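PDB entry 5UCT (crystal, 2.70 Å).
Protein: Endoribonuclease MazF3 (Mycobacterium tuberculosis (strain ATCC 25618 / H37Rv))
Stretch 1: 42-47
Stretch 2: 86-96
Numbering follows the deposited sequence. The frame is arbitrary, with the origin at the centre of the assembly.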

ATOM      1  N   LEU A  42       6.873  15.688  -3.008  1.00 82.08           N
ATOM      2  CA  LEU A  42       5.474  15.339  -2.827  1.00 80.06           C
ATOM      3  C   LEU A  42       5.160  15.216  -1.341  1.00 79.64           C
ATOM      4  O   LEU A  42       6.026  14.877  -0.533  1.00 80.02           O
ATOM      5  N   ALA A  43       3.906  15.503  -0.985  1.00 78.77           N
ATOM      6  CA  ALA A  43       3.485  15.341   0.402  1.00 75.26           C
ATOM      7  C   ALA A  43       3.573  13.891   0.855  1.00 71.62           C
ATOM      8  O   ALA A  43       3.746  13.627   2.051  1.00 71.08           O
ATOM      9  N   THR A  44       3.440  12.942  -0.070  1.00 70.40           N
ATOM     10  CA  THR A  44       3.443  11.522   0.258  1.00 66.34           C
ATOM     11  C   THR A  44       4.847  10.963   0.453  1.00 65.91           C
ATOM     12  O   THR A  44       5.021   9.741   0.433  1.00 63.40           O
ATOM     13  N   GLU A  45       5.843  11.822   0.637  1.00 72.66           N
ATOM     14  CA  GLU A  45       7.215  11.398   0.854  1.00 75.22           C
ATOM     15  C   GLU A  45       7.606  11.630   2.308  1.00 76.89           C
ATOM     16  O   GLU A  45       7.123  12.563   2.957  1.00 79.10           O
ATOM     17  N   VAL A  46       8.483  10.764   2.820  1.00 77.47           N
ATOM     18  CA  VAL A  46       9.010  10.879   4.171  1.00 81.12           C
ATOM     19  C   VAL A  46      10.530  10.890   4.079  1.00 86.49           C
ATOM     20  O   VAL A  46      11.122   9.934   3.565  1.00 87.03           O
ATOM     21  N   PRO A  47      11.208  11.934   4.545  1.00 91.17           N
ATOM     22  CA  PRO A  47      12.664  12.005   4.374  1.00 96.07           C
ATOM     23  C   PRO A  47      13.397  11.004   5.254  1.00 99.40           C
ATOM     24  O   PRO A  47      13.048  10.795   6.420  1.00 97.63           O
ATOM     25  N   PRO A  86       4.908   9.588  13.199  1.00148.20           N
ATOM     26  CA  PRO A  86       3.729  10.413  12.886  1.00143.76           C
ATOM     27  C   PRO A  86       3.680  10.867  11.438  1.00138.84           C
ATOM     28  O   PRO A  86       2.593  10.923  10.848  1.00120.97           O
ATOM     29  N   ALA A  87       4.832  11.190  10.844  1.00 96.95           N
ATOM     30  CA  ALA A  87       4.845  11.614   9.448  1.00 98.09           C
ATOM     31  C   ALA A  87       4.509  10.468   8.504  1.00 94.45           C
ATOM     32  O   ALA A  87       3.913  10.698   7.444  1.00 96.05           O
ATOM     33  N   LEU A  88       4.891   9.237   8.862  1.00 88.09           N
ATOM     34  CA  LEU A  88       4.553   8.085   8.030  1.00 85.19           C
ATOM     35  C   LEU A  88       3.044   7.921   7.911  1.00 84.90           C
ATOM     36  O   LEU A  88       2.508   7.773   6.806  1.00 86.34           O
ATOM     37  N   ALA A  89       2.342   7.933   9.047  1.00 81.64           N
ATOM     38  CA  ALA A  89       0.885   7.897   9.011  1.00 79.93           C
ATOM     39  C   ALA A  89       0.331   9.080   8.230  1.00 81.81           C
ATOM     40  O   ALA A  89      -0.646   8.939   7.488  1.00 83.08           O
ATOM     41  N   GLU A  90       0.949  10.253   8.375  1.00 83.40           N
ATOM     42  CA  GLU A  90       0.499  11.416   7.615  1.00 87.15           C
ATOM     43  C   GLU A  90       0.692  11.207   6.118  1.00 84.21           C
ATOM     44  O   GLU A  90      -0.170  11.588   5.314  1.00 85.46           O
ATOM     45  N   ALA A  91       1.816  10.604   5.725  1.00 81.29           N
ATOM     46  CA  ALA A  91       2.088  10.394   4.306  1.00 81.77           C
ATOM     47  C   ALA A  91       1.096   9.415   3.690  1.00 77.92           C
ATOM     48  O   ALA A  91       0.582   9.650   2.589  1.00 75.96           O
ATOM     49  N   ILE A  92       0.811   8.313   4.387  1.00 73.92           N
ATOM     50  CA  ILE A  92      -0.093   7.303   3.848  1.00 71.91           C
ATOM     51  C   ILE A  92      -1.520   7.833   3.794  1.00 74.29           C
ATOM     52  O   ILE A  92      -2.249   7.592   2.823  1.00 73.46           O
ATOM     53  N   GLY A  93      -1.938   8.570   4.824  1.00 76.11           N
ATOM     54  CA  GLY A  93      -3.290   9.106   4.837  1.00 77.09           C
ATOM     55  C   GLY A  93      -3.569  10.039   3.675  1.00 87.78           C
ATOM     56  O   GLY A  93      -4.642   9.985   3.069  1.00 81.45           O
ATOM     57  N   ASN A  94      -2.612  10.914   3.351  1.00 89.44           N
ATOM     58  CA  ASN A  94      -2.792  11.790   2.198  1.00 93.45           C
ATOM     59  C   ASN A  94      -2.635  11.024   0.893  1.00 90.32           C
ATOM     60  O   ASN A  94      -3.302  11.345  -0.096  1.00 90.94           O
ATOM     61  N   ALA A  95      -1.770  10.006   0.873  1.00 87.05           N
ATOM     62  CA  ALA A  95      -1.559   9.238  -0.348  1.00 86.42           C
ATOM     63  C   ALA A  95      -2.828   8.522  -0.790  1.00 86.16           C
ATOM     64  O   ALA A  95      -3.067   8.373  -1.993  1.00 78.75           O
ATOM     65  N   PHE A  96      -3.653   8.084   0.158  1.00 82.87           N
ATOM     66  CA  PHE A  96      -4.861   7.331  -0.149  1.00 83.62           C
ATOM     67  C   PHE A  96      -6.143   8.078   0.195  1.00 89.24           C
ATOM     68  O   PHE A  96      -7.233   7.540  -0.033  1.00 91.42           O
TER

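The contact between these two stretches is small and without a hydrogen bond across it, made mostly by methyl groups against carbon and main-chain oxygen atoms, and it buries 281 Å² counted over both sides. The start of a strand, 45-47, runs nearly antiparallel to the helix of 86-96, with 162° between their N-to-C directions and a closest approach of 8.1 Å between their axes. Close fit, chiefly of methyl groups, carries the packing. Three residues cover most of the surface: Val 46, Thr 44 and Ala 91.

Val 46 points its CA-to-CB bond toward the helix and is buried. Its chi1 is t (-179°), and this rotamer sets CG2 down on the helix. From there CG2 lies 3.6 Å from CB of Ala 91, the apolar side-chain contact of the interface, while the same methyl is 4.0 Å from O of Ala 87 and 4.1 Å from CA of Leu 88. A beta-branched residue suits this place: valine is at ease in an extended backbone, and its short side chain places a methyl directly against the helix.

Ala 91 is the counterpart on the helix, its CB directed toward the other stretch and buried there. Its small size matters because the backbone comes so near: CA of Ala 91 is 4.4 Å from CA of Thr 44. In this narrow gap the methyl group meets not only Val 46 but also main-chain oxygens, with CB of Ala 91 lying 4.0 Å from O of Thr 44 and 4.3 Å from O of Ala 43. One turn earlier, Ala 87 also points toward the strand, but it gives up less surface, and its closest contact is made by its main-chain O.

Thr 44 precedes the strand, within a type I turn from Leu 42 to Glu 45 that is closed by the bond from N of Glu 45 to O of Leu 42, at 3.3 Å. Its CA-to-CB bond points sideways, yet with chi1 at p (70°) the methyl CG2 reaches Ala 95, 3.7 Å from both CA and CB of that residue. The hydroxyl OG1 is hydrogen-bonded elsewhere in the structure. Threonine thus serves a buried site well, offering a methyl to the helix while its polar atom is satisfied. Ala 95, itself small, lets the methyl settle close to the helix backbone.

The flanking side chains are less involved. Asn 94 points toward the first stretch and loses some surface to it, but its nearest side-chain approach is ND2 of Asn 94, 4.8 Å from CB of Ala 43. The CA-to-CB bond of Leu 88 (chi1 t, chi2 p) points sideways, and the residue meets Val 46 through its CA. Glu 45, next to Val 46 along the strand, points away, as alternation in an extended chain leads one to expect; its OE1 accepts a weak hydrogen bond of 3.2 Å from N of Leu 42. Ala 89 and Ile 92 likewise point away, leaving the face built around Ala 87, Ala 91 and Ala 95 to meet the strand and turn.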

ATOM      1  CB  LEU A  42       5.142  14.028  -3.545  1.00 76.90           C
ATOM      2  CG  LEU A  42       5.235  14.050  -5.075  1.00 77.81           C
ATOM      3  CD1 LEU A  42       5.178  12.642  -5.663  1.00 74.65           C
ATOM      4  CD2 LEU A  42       4.132  14.919  -5.661  1.00 79.49           C
ATOM      5  CB  ALA A  43       2.064  15.868   0.587  1.00 74.01           C
ATOM      6  CB  THR A  44       2.720  10.724  -0.830  1.00 64.18           C
ATOM      7  OG1 THR A  44       3.506  10.726  -2.030  1.00 65.05           O
ATOM      8  CG2 THR A  44       1.367  11.351  -1.128  1.00 66.04           C
ATOM      9  CB  GLU A  45       8.172  12.148  -0.076  1.00 78.88           C
ATOM     10  CG  GLU A  45       7.878  11.960  -1.559  1.00 80.18           C
ATOM     11  CD  GLU A  45       8.738  12.845  -2.441  1.00 86.70           C
ATOM     12  OE1 GLU A  45       9.298  13.836  -1.928  1.00 90.79           O
ATOM     13  OE2 GLU A  45       8.856  12.546  -3.647  1.00 87.39           O
ATOM     14  CB  VAL A  46       8.536   9.744   5.092  1.00 77.75           C
ATOM     15  CG1 VAL A  46       9.100   9.929   6.493  1.00 80.37           C
ATOM     16  CG2 VAL A  46       7.016   9.693   5.137  1.00 72.49           C
ATOM     17  CB  PRO A  47      13.003  13.447   4.774  1.00 99.38           C
ATOM     18  CG  PRO A  47      11.699  14.189   4.718  1.00 97.59           C
ATOM     19  CD  PRO A  47      10.655  13.187   5.084  1.00 93.12           C
ATOM     20  CB  PRO A  86       3.866  11.601  13.851  1.00124.30           C
ATOM     21  CG  PRO A  86       5.300  11.608  14.254  1.00126.64           C
ATOM     22  CD  PRO A  86       5.691  10.172  14.303  1.00127.17           C
ATOM     23  CB  ALA A  87       6.205  12.214   9.094  1.00 99.51           C
ATOM     24  CB  LEU A  88       5.178   6.815   8.603  1.00 81.37           C
ATOM     25  CG  LEU A  88       4.674   5.521   7.960  1.00 76.77           C
ATOM     26  CD1 LEU A  88       5.099   5.447   6.502  1.00 75.81           C
ATOM     27  CD2 LEU A  88       5.151   4.298   8.732  1.00 74.03           C
ATOM     28  CB  ALA A  89       0.322   7.882  10.430  1.00 80.04           C
ATOM     29  CB  GLU A  90       1.245  12.667   8.079  1.00 92.07           C
ATOM     30  CG  GLU A  90       0.826  13.946   7.371  1.00 99.24           C
ATOM     31  CD  GLU A  90      -0.528  14.455   7.827  1.00104.61           C
ATOM     32  OE1 GLU A  90      -1.172  13.792   8.665  1.00104.55           O
ATOM     33  OE2 GLU A  90      -0.945  15.527   7.346  1.00108.99           O
ATOM     34  CB  ALA A  91       3.519   9.897   4.115  1.00 74.92           C
ATOM     35  CB  ILE A  92       0.005   6.006   4.674  1.00 69.72           C
ATOM     36  CG1 ILE A  92       1.370   5.344   4.467  1.00 65.80           C
ATOM     37  CG2 ILE A  92      -1.115   5.044   4.304  1.00 70.83           C
ATOM     38  CD1 ILE A  92       1.569   4.076   5.273  1.00 71.38           C
ATOM     39  CB  ASN A  94      -1.803  12.953   2.240  1.00 95.26           C
ATOM     40  CG  ASN A  94      -1.870  13.728   3.534  1.00101.53           C
ATOM     41  OD1 ASN A  94      -2.952  14.001   4.045  1.00105.10           O
ATOM     42  ND2 ASN A  94      -0.710  14.083   4.078  1.00103.19           N
ATOM     43  CB  ALA A  95      -0.429   8.227  -0.152  1.00 74.61           C
ATOM     44  CB  PHE A  96      -4.836   5.979   0.580  1.00 82.07           C
ATOM     45  CG  PHE A  96      -3.665   5.105   0.211  1.00 72.74           C
ATOM     46  CD1 PHE A  96      -3.077   5.197  -1.040  1.00 76.76           C
ATOM     47  CD2 PHE A  96      -3.152   4.192   1.118  1.00 70.06           C
ATOM     48  CE1 PHE A  96      -2.001   4.396  -1.377  1.00 75.21           C
ATOM     49  CE2 PHE A  96      -2.077   3.390   0.786  1.00 71.96           C
ATOM     50  CZ  PHE A  96      -1.501   3.491  -0.462  1.00 72.13           C
TER